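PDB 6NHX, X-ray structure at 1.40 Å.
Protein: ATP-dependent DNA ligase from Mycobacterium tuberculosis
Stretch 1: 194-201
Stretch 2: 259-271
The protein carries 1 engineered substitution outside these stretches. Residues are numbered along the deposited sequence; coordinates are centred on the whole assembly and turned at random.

Stretch 1, residues 194-201: VVIGGWRA
Stretch 2 259-271: ARDAKGITYVKPA

Antiparallel pairing of a strand running through Val195 to Arg200 with a strand around Thr266 and Tyr267, in a second segment, 259-271, which begins as a helix (259-262) and passes through a type II turn from Ala262 to Ile265. The strand axes approach to 4.4 Å and run at 162° to each other. Gly198 faces Tyr267 in a non-hydrogen-bonded pair, CA to CA 4.1 Å; Trp199 faces Thr266 in a hydrogen-bonded pair, CA to CA 5.5 Å. Three backbone hydrogen bonds fix this register: Val268 N to Gly197 O (3.0 Å), Trp199 N to Thr266 O (2.9 Å) and Thr266 N to Trp199 O (3.0 Å).

The strand is extended except at Gly197 (phi/psi -110/-9), and Gly198 follows almost fully stretched (-178/173). Gly198 is the hollow that allows the close approach: its CA lies 3.1 Å from Thr266 O, and an ideal CB would stand 2.7 Å from Ile265 CD1, a clash. Ile265 (chi1 t, chi2 t) fills this space, its CD1 4.2 Å from Gly198 CA. Tyr267 (chi1 m, chi2 -67°) lies on the face toward which a CB on Gly198 would point, with Gly197 O at its ring edge.

On the other face, Trp199 (chi1 p, chi2 -89°) swings its indole across the neighbouring strand. Thr266 (chi1 m) is the bump beneath it: Thr266 CB sits 3.9 Å from the centroid of the Trp199 five-membered ring, 26° off the normal, a CH-pi contact. Val268 (chi1 m) abuts the ring edge, its CG1 4.1 Å from Trp199 CD1, while its CG2 meets Ile196 CG2 (chi1 m, chi2 t) at 4.0 Å. Toward the N-terminal end of the first strand, Val195 (chi1 t) points toward the second segment and packs CG1 against Pro270 CB (3.7 Å); the proline ring is C-gamma endo.

Waters bridge the two segments at and beside the paired residues. Water 1 donates to Ile196 O (2.7 Å) and Lys269 O (2.8 Å). Water 2 donates to Trp199 O (3.1 Å) and Gly264 O (2.9 Å) and accepts from Thr266 OG1 (2.6 Å). Water 4 joins Ala201 N (2.7 Å) to Gly264 O (2.8 Å).

The turn closes with Ile265 N to Ala262 O, 3.1 Å. Gly264 has positive phi (71/18), which favours glycine. Arg200 (chi1, chi2 and chi3 all t, chi4 123°) extends to the turn and the helix, laying a guanidinium face under Lys263 O; NH1 is 3.3 Å from Lys263 O, at an angle too poor for a hydrogen bond. Water 3 accepts from Arg200 NH1 (3.0 Å) and donates to Arg260 O (2.7 Å).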

# COMPACT_ATOMS: atom_id res chain seq x y z
N VAL A 194 0.01 12.46 -8.69
CA VAL A 194 0.66 13.70 -9.11
C VAL A 194 2.02 13.36 -9.70
O VAL A 194 2.56 12.28 -9.47
CB VAL A 194 0.83 14.71 -7.95
CG1 VAL A 194 -0.52 15.17 -7.41
CG2 VAL A 194 1.69 14.11 -6.85
N VAL A 195 2.56 14.28 -10.49
CA VAL A 195 3.92 14.16 -11.01
C VAL A 195 4.82 15.12 -10.24
O VAL A 195 4.44 16.27 -9.98
CB VAL A 195 3.96 14.43 -12.53
CG1 VAL A 195 5.40 14.43 -13.06
CG2 VAL A 195 3.11 13.40 -13.25
N ILE A 196 6.00 14.65 -9.85
CA ILE A 196 6.95 15.49 -9.14
C ILE A 196 7.68 16.39 -10.13
O ILE A 196 8.26 15.91 -11.11
CB ILE A 196 7.95 14.63 -8.35
CG1 ILE A 196 7.19 13.74 -7.36
CG2 ILE A 196 8.94 15.53 -7.65
CD1 ILE A 196 8.07 12.69 -6.68
N GLY A 197 7.64 17.70 -9.88
CA GLY A 197 8.38 18.63 -10.71
C GLY A 197 9.59 19.29 -10.08
O GLY A 197 10.39 19.93 -10.76
N GLY A 198 9.74 19.10 -8.77
CA GLY A 198 10.90 19.64 -8.09
C GLY A 198 10.85 19.26 -6.63
O GLY A 198 9.87 18.69 -6.14
N TRP A 199 11.94 19.57 -5.93
CA TRP A 199 12.01 19.23 -4.51
C TRP A 199 12.78 20.29 -3.74
O TRP A 199 13.65 20.96 -4.29
CB TRP A 199 12.61 17.83 -4.27
CG TRP A 199 14.03 17.67 -4.72
CD1 TRP A 199 14.46 17.27 -5.95
CD2 TRP A 199 15.21 17.87 -3.92
NE1 TRP A 199 15.83 17.22 -5.98
CE2 TRP A 199 16.32 17.59 -4.75
CE3 TRP A 199 15.43 18.26 -2.60
CZ2 TRP A 199 17.63 17.69 -4.29
CZ3 TRP A 199 16.74 18.37 -2.15
CH2 TRP A 199 17.82 18.08 -2.99
N ARG A 200 12.47 20.39 -2.45
CA ARG A 200 13.16 21.29 -1.54
C ARG A 200 13.69 20.49 -0.35
O ARG A 200 13.09 19.49 0.07
CB ARG A 200 12.20 22.40 -1.08
CG ARG A 200 12.80 23.49 -0.21
CD ARG A 200 11.67 24.17 0.54
NE ARG A 200 12.14 25.25 1.41
CZ ARG A 200 11.73 26.52 1.34
NH1 ARG A 200 10.83 26.87 0.45
NH2 ARG A 200 12.21 27.43 2.18
N ALA A 201 14.82 20.94 0.17
CA ALA A 201 15.46 20.29 1.30
C ALA A 201 14.66 20.55 2.58
O ALA A 201 13.76 21.39 2.63
CB ALA A 201 16.89 20.79 1.46
N ALA A 259 7.58 32.84 -6.08
CA ALA A 259 8.84 32.93 -5.35
C ALA A 259 8.89 31.98 -4.15
O ALA A 259 9.87 31.26 -3.96
CB ALA A 259 9.05 34.37 -4.88
N ARG A 260 7.84 31.98 -3.33
CA ARG A 260 7.86 31.18 -2.10
C ARG A 260 7.95 29.70 -2.41
O ARG A 260 8.59 28.94 -1.67
CB ARG A 260 6.63 31.46 -1.26
N ASP A 261 7.32 29.26 -3.50
CA ASP A 261 7.36 27.85 -3.87
C ASP A 261 8.65 27.46 -4.57
O ASP A 261 9.03 26.29 -4.53
CB ASP A 261 6.16 27.50 -4.76
CG ASP A 261 4.83 27.68 -4.04
OD1 ASP A 261 4.10 28.63 -4.39
OD2 ASP A 261 4.53 26.88 -3.13
N ALA A 262 9.33 28.42 -5.20
CA ALA A 262 10.57 28.18 -5.93
C ALA A 262 11.81 28.28 -5.06
O ALA A 262 12.90 27.90 -5.51
CB ALA A 262 10.70 29.17 -7.09
N LYS A 263 11.69 28.81 -3.84
CA LYS A 263 12.87 29.04 -3.02
C LYS A 263 13.56 27.73 -2.68
O LYS A 263 12.94 26.81 -2.14
CB LYS A 263 12.47 29.77 -1.73
CG LYS A 263 13.65 30.39 -0.99
N GLY A 264 14.85 27.65 -3.01
CA GLY A 264 15.63 26.46 -2.71
C GLY A 264 15.29 25.24 -3.53
O GLY A 264 15.65 24.13 -3.14
N ILE A 265 14.61 25.41 -4.66
CA ILE A 265 14.11 24.26 -5.41
C ILE A 265 15.19 23.69 -6.32
O ILE A 265 16.01 24.42 -6.89
CB ILE A 265 12.83 24.64 -6.19
CG1 ILE A 265 12.03 23.39 -6.53
CG2 ILE A 265 13.17 25.41 -7.46
CD1 ILE A 265 10.75 23.71 -7.28
N THR A 266 15.19 22.37 -6.44
CA THR A 266 15.86 21.66 -7.52
C THR A 266 14.76 21.11 -8.42
O THR A 266 13.92 20.32 -7.96
CB THR A 266 16.71 20.52 -6.97
OG1 THR A 266 17.66 21.05 -6.04
CG2 THR A 266 17.46 19.81 -8.10
N TYR A 267 14.76 21.53 -9.69
CA TYR A 267 13.76 21.02 -10.62
C TYR A 267 14.15 19.63 -11.12
O TYR A 267 15.34 19.28 -11.17
CB TYR A 267 13.61 21.96 -11.82
CG TYR A 267 12.93 23.27 -11.48
CD1 TYR A 267 11.59 23.28 -11.10
CD2 TYR A 267 13.63 24.45 -11.50
CE1 TYR A 267 10.97 24.45 -10.76
CE2 TYR A 267 13.01 25.64 -11.16
CZ TYR A 267 11.67 25.62 -10.79
OH TYR A 267 11.04 26.80 -10.45
N VAL A 268 13.14 18.83 -11.47
CA VAL A 268 13.36 17.52 -12.04
C VAL A 268 12.56 17.36 -13.32
O VAL A 268 11.52 18.00 -13.52
CB VAL A 268 13.07 16.37 -11.06
CG1 VAL A 268 14.11 16.37 -9.94
CG2 VAL A 268 11.65 16.48 -10.50
N LYS A 269 13.07 16.51 -14.21
CA LYS A 269 12.27 16.06 -15.33
C LYS A 269 11.00 15.40 -14.80
O LYS A 269 11.05 14.68 -13.79
CB LYS A 269 13.07 15.08 -16.19
CG LYS A 269 14.26 15.72 -16.91
N PRO A 270 9.84 15.67 -15.42
CA PRO A 270 8.54 15.24 -14.86
C PRO A 270 8.25 13.77 -15.14
O PRO A 270 7.29 13.42 -15.84
CB PRO A 270 7.56 16.19 -15.56
CG PRO A 270 8.21 16.49 -16.88
CD PRO A 270 9.70 16.54 -16.59
N ALA A 271 9.08 12.90 -14.57
CA ALA A 271 9.05 11.48 -14.86
C ALA A 271 8.43 10.63 -13.75
O ALA A 271 7.97 9.53 -14.04
CB ALA A 271 10.47 10.97 -15.14
O HOH W 1 9.62 13.62 -11.57
O HOH W 2 16.63 21.50 -3.68
O HOH W 3 9.38 29.49 0.88
O HOH W 4 16.07 23.16 -0.56